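Local structure of Di-haem cytochrome c peroxidase family protein (Burkholderia thailandensis E264, 6NX0) at residues R222-G225 and R226-L229; D415-R419 and A420-N424; V451-L454 and R455-T458. The protein carries two covalently attached c-type hemes, can reach an unusually stable bis-Fe(IV) state, and probably acts as a peroxidase. All coordinates share one frame; numbering follows the deposited sequence.

Contact 1: R222-G225 and R226-L229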
ATOM      1  N   ARG A 222      10.528   5.749  27.692  1.00  9.55           N
ATOM      2  CA  ARG A 222      11.629   6.263  28.484  1.00 12.58           C
ATOM      3  C   ARG A 222      12.646   6.957  27.607  1.00 13.02           C
ATOM      4  O   ARG A 222      13.166   8.016  27.964  1.00 13.33           O
ATOM      5  CB  ARG A 222      12.300   5.132  29.255  1.00 14.41           C
ATOM      6  CG  ARG A 222      11.500   4.653  30.457  1.00 20.45           C
ATOM      7  CD  ARG A 222      12.090   3.371  31.052  1.00 17.97           C
ATOM      8  NE  ARG A 222      11.511   3.127  32.374  1.00 23.09           N
ATOM      9  CZ  ARG A 222      10.298   2.627  32.582  1.00 28.63           C
ATOM     10  NH1 ARG A 222       9.508   2.310  31.558  1.00 23.34           N
ATOM     11  NH2 ARG A 222       9.871   2.440  33.826  1.00 24.45           N
ATOM     12  N   LYS A 223      12.920   6.386  26.436  1.00 10.52           N
ATOM     13  CA  LYS A 223      13.851   7.010  25.514  1.00 11.04           C
ATOM     14  C   LYS A 223      13.338   8.374  25.050  1.00 11.08           C
ATOM     15  O   LYS A 223      14.055   9.384  25.121  1.00 12.16           O
ATOM     16  CB  LYS A 223      14.079   6.070  24.332  1.00 10.22           C
ATOM     17  CG  LYS A 223      14.992   6.670  23.272  1.00 13.37           C
ATOM     18  CD  LYS A 223      15.419   5.633  22.245  1.00 13.92           C
ATOM     19  CE  LYS A 223      14.269   5.041  21.451  1.00 14.67           C
ATOM     20  NZ  LYS A 223      14.786   4.195  20.326  1.00 13.56           N
ATOM     21  N   ILE A 224      12.092   8.426  24.563  1.00 10.21           N
ATOM     22  CA  ILE A 224      11.547   9.675  24.039  1.00  8.81           C
ATOM     23  C   ILE A 224      11.444  10.709  25.152  1.00 11.27           C
ATOM     24  O   ILE A 224      11.652  11.917  24.936  1.00 10.89           O
ATOM     25  CB  ILE A 224      10.176   9.422  23.399  1.00  8.94           C
ATOM     26  CG1 ILE A 224      10.302   8.592  22.121  1.00 10.64           C
ATOM     27  CG2 ILE A 224       9.460  10.752  23.149  1.00 12.45           C
ATOM     28  CD1 ILE A 224       8.963   8.294  21.462  1.00 13.06           C
ATOM     29  N   GLY A 225      11.113  10.252  26.367  1.00 10.70           N
ATOM     30  CA  GLY A 225      10.878  11.180  27.468  1.00 10.59           C
ATOM     31  C   GLY A 225      12.087  12.006  27.839  1.00 14.54           C
ATOM     32  O   GLY A 225      11.927  13.057  28.470  1.00 16.56           O
ATOM     33  N   ARG A 226      13.287  11.571  27.450  1.00 12.57           N
ATOM     34  CA  ARG A 226      14.532  12.265  27.746  1.00 12.37           C
ATOM     35  C   ARG A 226      14.929  13.236  26.649  1.00 13.29           C
ATOM     36  O   ARG A 226      16.011  13.830  26.733  1.00 20.99           O
ATOM     37  CB  ARG A 226      15.674  11.260  27.960  1.00 17.72           C
ATOM     38  CG  ARG A 226      15.499  10.315  29.143  1.00 23.87           C
ATOM     39  CD  ARG A 226      16.610   9.243  29.179  1.00 28.96           C
ATOM     40  NE  ARG A 226      16.321   8.188  30.161  1.00 43.33           N
ATOM     41  CZ  ARG A 226      16.119   6.895  29.882  1.00 49.00           C
ATOM     42  NH1 ARG A 226      15.855   6.045  30.874  1.00 43.06           N
ATOM     43  NH2 ARG A 226      16.185   6.428  28.632  1.00 43.07           N
ATOM     44  N   THR A 227      14.075  13.434  25.651  1.00 12.55           N
ATOM     45  CA  THR A 227      14.438  14.193  24.457  1.00 12.71           C
ATOM     46  C   THR A 227      13.503  15.383  24.269  1.00 12.54           C
ATOM     47  O   THR A 227      12.448  15.523  24.911  1.00 12.79           O
ATOM     48  CB  THR A 227      14.404  13.310  23.187  1.00 10.69           C
ATOM     49  OG1 THR A 227      13.043  13.049  22.799  1.00 12.97           O
ATOM     50  CG2 THR A 227      15.176  12.026  23.380  1.00 12.90           C
ATOM     51  N   GLY A 228      13.888  16.246  23.324  1.00 12.69           N
ATOM     52  CA  GLY A 228      13.046  17.372  23.000  1.00 10.17           C
ATOM     53  C   GLY A 228      11.699  16.956  22.460  1.00  8.71           C
ATOM     54  O   GLY A 228      10.696  17.640  22.682  1.00 11.29           O
ATOM     55  N   LEU A 229      11.656  15.834  21.743  1.00 10.32           N
ATOM     56  CA  LEU A 229      10.385  15.328  21.267  1.00 11.11           C
ATOM     57  C   LEU A 229       9.481  14.991  22.440  1.00  8.91           C
ATOM     58  O   LEU A 229       8.274  15.280  22.414  1.00 10.91           O
ATOM     59  CB  LEU A 229      10.609  14.095  20.382  1.00 12.30           C
ATOM     60  CG  LEU A 229       9.334  13.418  19.923  1.00  9.97           C
ATOM     61  CD1 LEU A 229       8.440  14.326  19.078  1.00 14.08           C
ATOM     62  CD2 LEU A 229       9.663  12.152  19.148  1.00 11.49           C
TER
HETATM   63  O   HOH W   1      12.321  16.058  27.693  1.00 16.81           O

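Contact 2: D415-R419 and A420-N424. With NO3 (nitrate ion), chain D.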
ATOM      1  N   ASP A 415       3.438 -20.440  -7.191  1.00 12.64           N
ATOM      2  CA  ASP A 415       4.444 -20.948  -6.272  1.00 14.26           C
ATOM      3  C   ASP A 415       4.528 -20.169  -4.970  1.00 14.21           C
ATOM      4  O   ASP A 415       5.394 -20.473  -4.142  1.00 14.03           O
ATOM      5  CB  ASP A 415       5.824 -21.014  -6.936  1.00 12.17           C
ATOM      6  CG  ASP A 415       6.444 -19.652  -7.243  1.00 13.84           C
ATOM      7  OD1 ASP A 415       5.790 -18.599  -7.126  1.00 15.00           O
ATOM      8  OD2 ASP A 415       7.657 -19.664  -7.589  1.00 18.51           O
ATOM      9  N   ASP A 416       3.635 -19.205  -4.729  1.00 10.46           N
ATOM     10  CA  ASP A 416       3.645 -18.531  -3.435  1.00  9.64           C
ATOM     11  C   ASP A 416       2.299 -18.626  -2.732  1.00  9.95           C
ATOM     12  O   ASP A 416       1.971 -17.789  -1.878  1.00 10.96           O
ATOM     13  CB  ASP A 416       4.057 -17.076  -3.586  1.00 12.23           C
ATOM     14  CG  ASP A 416       4.660 -16.509  -2.317  1.00 11.93           C
ATOM     15  OD1 ASP A 416       5.214 -17.287  -1.482  1.00 12.63           O
ATOM     16  OD2 ASP A 416       4.566 -15.279  -2.147  1.00 11.71           O
ATOM     17  N   VAL A 417       1.511 -19.644  -3.073  1.00 12.22           N
ATOM     18  CA  VAL A 417       0.252 -19.944  -2.404  1.00 11.30           C
ATOM     19  C   VAL A 417       0.287 -21.406  -1.981  1.00 12.06           C
ATOM     20  O   VAL A 417       0.592 -22.273  -2.808  1.00 14.32           O
ATOM     21  CB  VAL A 417      -0.954 -19.660  -3.318  1.00 10.89           C
ATOM     22  CG1 VAL A 417      -2.237 -20.002  -2.612  1.00 14.28           C
ATOM     23  CG2 VAL A 417      -0.968 -18.200  -3.815  1.00 12.63           C
ATOM     24  N   PRO A 418       0.007 -21.718  -0.724  1.00 11.65           N
ATOM     25  CA  PRO A 418      -0.041 -23.126  -0.314  1.00 14.38           C
ATOM     26  C   PRO A 418      -1.040 -23.896  -1.175  1.00 12.07           C
ATOM     27  O   PRO A 418      -2.040 -23.346  -1.623  1.00 13.72           O
ATOM     28  CB  PRO A 418      -0.506 -23.060   1.143  1.00 15.73           C
ATOM     29  CG  PRO A 418      -0.325 -21.645   1.577  1.00 13.05           C
ATOM     30  CD  PRO A 418      -0.367 -20.800   0.358  1.00 13.20           C
ATOM     31  N   ARG A 419      -0.792 -25.198  -1.349  1.00 15.73           N
ATOM     32  CA  ARG A 419      -1.750 -26.029  -2.082  1.00 13.97           C
ATOM     33  C   ARG A 419      -3.155 -25.875  -1.525  1.00 13.19           C
ATOM     34  O   ARG A 419      -4.138 -25.865  -2.287  1.00 14.23           O
ATOM     35  CB  ARG A 419      -1.340 -27.504  -2.023  1.00 17.46           C
ATOM     36  CG  ARG A 419      -0.321 -27.887  -3.070  1.00 30.31           C
ATOM     37  CD  ARG A 419       0.069 -29.357  -2.980  1.00 37.68           C
ATOM     38  NE  ARG A 419       0.989 -29.587  -1.875  1.00 44.13           N
ATOM     39  CZ  ARG A 419       0.706 -30.269  -0.767  1.00 56.45           C
ATOM     40  NH1 ARG A 419       1.638 -30.389   0.174  1.00 49.59           N
ATOM     41  NH2 ARG A 419      -0.488 -30.841  -0.597  1.00 50.11           N
ATOM     42  N   ALA A 420      -3.261 -25.695  -0.206  1.00 13.14           N
ATOM     43  CA  ALA A 420      -4.556 -25.593   0.453  1.00 11.15           C
ATOM     44  C   ALA A 420      -5.370 -24.390   0.005  1.00 12.79           C
ATOM     45  O   ALA A 420      -6.586 -24.400   0.167  1.00 13.05           O
ATOM     46  CB  ALA A 420      -4.391 -25.502   1.969  1.00 13.77           C
ATOM     47  N   TYR A 421      -4.736 -23.352  -0.543  1.00 10.68           N
ATOM     48  CA  TYR A 421      -5.437 -22.117  -0.872  1.00 10.59           C
ATOM     49  C   TYR A 421      -5.342 -21.756  -2.345  1.00 12.06           C
ATOM     50  O   TYR A 421      -5.762 -20.649  -2.729  1.00 12.80           O
ATOM     51  CB  TYR A 421      -4.910 -20.951  -0.015  1.00 10.41           C
ATOM     52  CG  TYR A 421      -4.971 -21.245   1.457  1.00 11.91           C
ATOM     53  CD1 TYR A 421      -6.156 -21.701   2.047  1.00 14.49           C
ATOM     54  CD2 TYR A 421      -3.856 -21.072   2.268  1.00 14.51           C
ATOM     55  CE1 TYR A 421      -6.203 -21.996   3.400  1.00 16.66           C
ATOM     56  CE2 TYR A 421      -3.902 -21.359   3.617  1.00 15.84           C
ATOM     57  CZ  TYR A 421      -5.083 -21.810   4.175  1.00 19.38           C
ATOM     58  OH  TYR A 421      -5.145 -22.090   5.528  1.00 20.25           O
ATOM     59  N   ARG A 422      -4.823 -22.649  -3.190  1.00 10.90           N
ATOM     60  CA  ARG A 422      -4.724 -22.320  -4.608  1.00 10.97           C
ATOM     61  C   ARG A 422      -6.083 -22.002  -5.231  1.00 12.24           C
ATOM     62  O   ARG A 422      -6.166 -21.167  -6.134  1.00 12.69           O
ATOM     63  CB  ARG A 422      -4.012 -23.446  -5.329  1.00 17.17           C
ATOM     64  CG  ARG A 422      -2.579 -23.531  -4.796  1.00 25.59           C
ATOM     65  CD  ARG A 422      -1.531 -23.789  -5.844  1.00 33.95           C
ATOM     66  NE  ARG A 422      -0.244 -24.146  -5.243  1.00 31.20           N
ATOM     67  CZ  ARG A 422       0.375 -25.315  -5.423  1.00 34.98           C
ATOM     68  NH1 ARG A 422      -0.166 -26.269  -6.177  1.00 29.98           N
ATOM     69  NH2 ARG A 422       1.551 -25.531  -4.844  1.00 38.61           N
ATOM     70  N   GLY A 423      -7.164 -22.620  -4.761  1.00 11.95           N
ATOM     71  CA  GLY A 423      -8.501 -22.321  -5.257  1.00 13.13           C
ATOM     72  C   GLY A 423      -9.030 -20.947  -4.887  1.00 10.64           C
ATOM     73  O   GLY A 423     -10.043 -20.512  -5.437  1.00 12.47           O
ATOM     74  N   ASN A 424      -8.372 -20.261  -3.953  1.00 10.90           N
ATOM     75  CA  ASN A 424      -8.775 -18.919  -3.581  1.00 11.35           C
ATOM     76  C   ASN A 424      -8.338 -17.903  -4.625  1.00 11.48           C
ATOM     77  O   ASN A 424      -8.849 -16.779  -4.630  1.00 11.74           O
ATOM     78  CB  ASN A 424      -8.152 -18.499  -2.250  1.00  9.38           C
ATOM     79  CG  ASN A 424      -8.789 -19.148  -1.023  1.00 11.92           C
ATOM     80  OD1 ASN A 424      -9.751 -19.915  -1.099  1.00 14.94           O
ATOM     81  ND2 ASN A 424      -8.218 -18.836   0.141  1.00 11.34           N
TER
HETATM   82  N   NO3 D 603      -8.273 -24.496  -2.220  1.00 15.14           N
HETATM   83  O1  NO3 D 603      -8.991 -25.383  -1.660  1.00 15.86           O
HETATM   84  O2  NO3 D 603      -7.273 -24.819  -2.888  1.00 12.69           O
HETATM   85  O3  NO3 D 603      -8.547 -23.291  -2.053  1.00 14.59           O

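Contact 3: V451-L454 and R455-T458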
ATOM      1  N   VAL A 451       2.128   0.659 -19.522  1.00 11.78           N
ATOM      2  CA  VAL A 451       3.235   1.283 -18.788  1.00 12.89           C
ATOM      3  C   VAL A 451       3.284   2.786 -19.048  1.00 10.91           C
ATOM      4  O   VAL A 451       3.428   3.586 -18.119  1.00 10.47           O
ATOM      5  CB  VAL A 451       4.560   0.602 -19.154  1.00 10.84           C
ATOM      6  CG1 VAL A 451       5.756   1.378 -18.578  1.00 13.28           C
ATOM      7  CG2 VAL A 451       4.563  -0.834 -18.705  1.00 12.74           C
ATOM      8  N   ALA A 452       3.145   3.197 -20.312  1.00 12.03           N
ATOM      9  CA  ALA A 452       3.135   4.627 -20.610  1.00 11.00           C
ATOM     10  C   ALA A 452       2.037   5.350 -19.836  1.00 10.13           C
ATOM     11  O   ALA A 452       2.242   6.438 -19.291  1.00 10.46           O
ATOM     12  CB  ALA A 452       2.957   4.849 -22.113  1.00 12.77           C
ATOM     13  N   PHE A 453       0.846   4.744 -19.744  1.00 11.86           N
ATOM     14  CA  PHE A 453      -0.199   5.381 -18.971  1.00 11.15           C
ATOM     15  C   PHE A 453       0.159   5.449 -17.487  1.00 10.12           C
ATOM     16  O   PHE A 453      -0.038   6.480 -16.851  1.00 12.09           O
ATOM     17  CB  PHE A 453      -1.518   4.644 -19.176  1.00 12.75           C
ATOM     18  CG  PHE A 453      -2.564   5.097 -18.242  1.00 11.39           C
ATOM     19  CD1 PHE A 453      -3.042   6.389 -18.293  1.00 12.60           C
ATOM     20  CD2 PHE A 453      -3.056   4.240 -17.258  1.00 13.22           C
ATOM     21  CE1 PHE A 453      -3.988   6.828 -17.385  1.00 13.54           C
ATOM     22  CE2 PHE A 453      -4.002   4.669 -16.352  1.00 11.55           C
ATOM     23  CZ  PHE A 453      -4.468   5.958 -16.402  1.00 15.35           C
ATOM     24  N   LEU A 454       0.684   4.363 -16.911  1.00 12.29           N
ATOM     25  CA  LEU A 454       1.002   4.400 -15.480  1.00 11.56           C
ATOM     26  C   LEU A 454       2.035   5.469 -15.162  1.00 10.22           C
ATOM     27  O   LEU A 454       2.042   6.024 -14.059  1.00  9.10           O
ATOM     28  CB  LEU A 454       1.488   3.034 -15.014  1.00  9.76           C
ATOM     29  CG  LEU A 454       0.401   1.943 -15.058  1.00 11.79           C
ATOM     30  CD1 LEU A 454       1.007   0.596 -14.630  1.00 14.23           C
ATOM     31  CD2 LEU A 454      -0.803   2.332 -14.194  1.00 14.86           C
ATOM     32  N   ARG A 455       2.918   5.767 -16.109  1.00 11.69           N
ATOM     33  CA  ARG A 455       3.915   6.800 -15.867  1.00 10.91           C
ATOM     34  C   ARG A 455       3.300   8.199 -15.782  1.00 11.46           C
ATOM     35  O   ARG A 455       3.924   9.103 -15.219  1.00 12.90           O
ATOM     36  CB  ARG A 455       4.983   6.711 -16.968  1.00  9.71           C
ATOM     37  CG  ARG A 455       5.825   5.454 -16.917  1.00 11.48           C
ATOM     38  CD  ARG A 455       6.581   5.206 -18.254  1.00 13.99           C
ATOM     39  NE  ARG A 455       7.463   6.330 -18.586  1.00 15.53           N
ATOM     40  CZ  ARG A 455       8.702   6.485 -18.120  1.00 15.67           C
ATOM     41  NH1 ARG A 455       9.228   5.588 -17.302  1.00 11.12           N
ATOM     42  NH2 ARG A 455       9.408   7.564 -18.479  1.00 16.68           N
ATOM     43  N   THR A 456       2.074   8.404 -16.277  1.00  9.88           N
ATOM     44  CA  THR A 456       1.408   9.696 -16.113  1.00 10.55           C
ATOM     45  C   THR A 456       0.913   9.941 -14.691  1.00 11.30           C
ATOM     46  O   THR A 456       0.472  11.056 -14.379  1.00 12.95           O
ATOM     47  CB  THR A 456       0.211   9.853 -17.074  1.00 12.08           C
ATOM     48  OG1 THR A 456      -0.928   9.087 -16.621  1.00 12.53           O
ATOM     49  CG2 THR A 456       0.585   9.493 -18.516  1.00 12.16           C
ATOM     50  N   LEU A 457       0.964   8.931 -13.824  1.00 12.75           N
ATOM     51  CA  LEU A 457       0.451   9.058 -12.468  1.00 12.05           C
ATOM     52  C   LEU A 457       1.522   9.496 -11.469  1.00 11.88           C
ATOM     53  O   LEU A 457       1.276   9.493 -10.261  1.00 11.71           O
ATOM     54  CB  LEU A 457      -0.154   7.728 -12.010  1.00 11.20           C
ATOM     55  CG  LEU A 457      -1.086   7.027 -12.990  1.00 11.25           C
ATOM     56  CD1 LEU A 457      -1.672   5.769 -12.370  1.00 13.32           C
ATOM     57  CD2 LEU A 457      -2.193   7.967 -13.431  1.00 12.56           C
ATOM     58  N   THR A 458       2.700   9.862 -11.941  1.00 10.94           N
ATOM     59  CA  THR A 458       3.763  10.335 -11.064  1.00 10.69           C
ATOM     60  C   THR A 458       3.579  11.811 -10.726  1.00 13.19           C
ATOM     61  O   THR A 458       3.420  12.651 -11.618  1.00 11.99           O
ATOM     62  CB  THR A 458       5.098  10.112 -11.757  1.00 10.76           C
ATOM     63  OG1 THR A 458       5.231   8.723 -12.072  1.00 10.88           O
ATOM     64  CG2 THR A 458       6.245  10.566 -10.897  1.00 11.82           C
TER
HETATM   65  O   HOH W   2       3.549   6.490 -11.683  1.00 10.83           O

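Contact 1: R222-G225 and R226-L229
Ile-224 and Thr-227 meet where helix 217-225 gives way to helix 228-237, in a tight link between two consecutive helices, with Thr-227 at the N-cap of the second. One carbonyl oxygen does much of the joining. Ile-224 O accepts both the hydroxyl OG1 of Thr-227, at 2.8 Å, and the backbone N of the same residue, at 2.9 Å. The hydroxyl comes in only 16° from the carbonyl plane, whereas the N-H arrives from above it, so the two donors share the oxygen without competing for one direction. Thr-227 can do this because its chi1 of 74° sets OG1 between its own backbone N and carbonyl carbon, facing back along the chain. Thr-227 OG1 in turn accepts a weak hydrogen bond from Gly-230 N, the usual service of an N-cap threonine to the first turn of its helix. Lys-223 O is met by Arg-226 N at 3.3 Å, also from above the carbonyl plane, while the ammonium of Lys-223 leads away to Asn-214, Glu-116 and Ala-113 O.

Arg-222 O is approached differently: it lies 3.3 Å above the guanidinium plane of Arg-226, toward the rim, and its approach to NH2 is too poorly angled for a hydrogen bond. The long, extended arginine chain thus runs back over the helix end at the surface. Beneath the turn, branched Ile-224 and Leu-229 suit the buried side, CG2 of the first touching CG of the second, with Met-248 and Leu-252 of helix 245-260 beyond Ile-224. Gly-225 O bonds to Arg-242 NE and to a bridging water, which donates to Gly-225 O at 3.1 Å and to Thr-227 O at 2.8 Å.

Contact 2: D415-R419 and A420-N424
A type I-like beta turn from Pro-418 to Tyr-421, in the long loop between helix 404-407 and helix 444-455, folds Val-417 and Pro-418 against Tyr-421 and Arg-422. Its backbone is closed by Tyr-421 N, which donates to Pro-418 O at 2.9 Å, followed by a weak bond from Arg-422 N to Arg-419 O. Proline suits the start of the turn: its rigid ring offers an apolar edge, and CG reaches Tyr-421 CD2 at 3.6 Å, obliquely to the aromatic ring. Ala-420, with only a methyl, places CB over the centre of one face of that ring. On the buried side Val-417 directs CG1, anti to its backbone N, onto Tyr-421 CB, 3.8 Å away.

Arg-422 reaches furthest back. A bend at chi2 (-139°) swings its chain across the turn, and NE donates to Val-417 O over 3.2 Å, a fairly straight bond, with Val-417 O only 16° out of the guanidinium plane. That grip fixes the group while Arg-419 CG, 3.2 Å above the plane, covers part of one face of the Arg-422 guanidinium, near the rim. The charged end of Arg-419 turns off elsewhere, and the two guanidinium planes stand 79° apart.

A nitrate ion, probably from the crystallisation liquor, sits at the far end of the turn. Glycine leaves room for it beside the chain, and Gly-423 N donates to the nitrate oxygen O2 at 2.9 Å.

Contact 3: V451-L454 and R455-T458
Phe-453 and Thr-456 meet at the C-terminal end of helix 444-455, where the chain leaves the helix through a type I beta turn running from Arg-455 to Thr-458. With chi1 at 76°, Thr-456 OG1 turns back to the helix and donates to Phe-453 O at 2.8 Å, in the carbonyl plane. Thr-456 N reaches the same oxygen from above that plane, so a carbonyl in the last turn of the helix is gripped twice, while OG1 also lies obliquely beside the phenyl ring.

Arg-455 N makes the i to i+4 bond to Val-451 O at 3.0 Å, nearly along the C=O axis; the later backbone bonds to Phe-453 O and Leu-454 O are i to i+3. Its CG lies beside the backbone N (chi1 -67°) and the chain runs on extended at chi2, which lays CD against Val-451 CG1 at 3.9 Å. The bend at chi3 then turns the guanidinium off, NH1 bonding to Pro-467 O. A long, partly aliphatic residue can thus cover a valine and still bring its charge to a polar partner.

Leu-457 N donates to Leu-454 O at 3.1 Å, and the oxygen also accepts from a water that reaches Thr-458 OG1. The two leucines also touch through their side chains, Leu-454 CD2 on Leu-457 CD1 at 4.0 Å, and Leu-457 CD2 adds a touch to Phe-453 CZ. Such branched side chains fill a buried helix end.

Phe-453 and Leu-454 both touch Phe-293 of helix 284-293, and Leu-454 comes about 4 Å from a heme. Helices 284-293 and 444-455 probably play the parts of the N- and C-terminal helices of the second cytochrome c domain, whose packing beside the heme is a hallmark of that fold.

How the contacts relate
The three contacts are local events, strung along the chain in series without touching. Contact 1 belongs to the diheme peroxidase part of the chain, contacts 2 and 3 to the cytochrome c region of the second heme. The centres of contacts 1 and 2 lie about 46 Å apart, those of 1 and 3 about 43 Å, on opposite sides of the chain's centre, and those of 2 and 3 about 32 Å. Ile-224 of contact 1 and Val-417 of contact 2 each come no closer than about 9 Å to a heme (nearest atoms), against about 4 Å for Leu-454 of contact 3. Contacts 1 and 3 both use a threonine hydroxyl to hold a helix-end carbonyl.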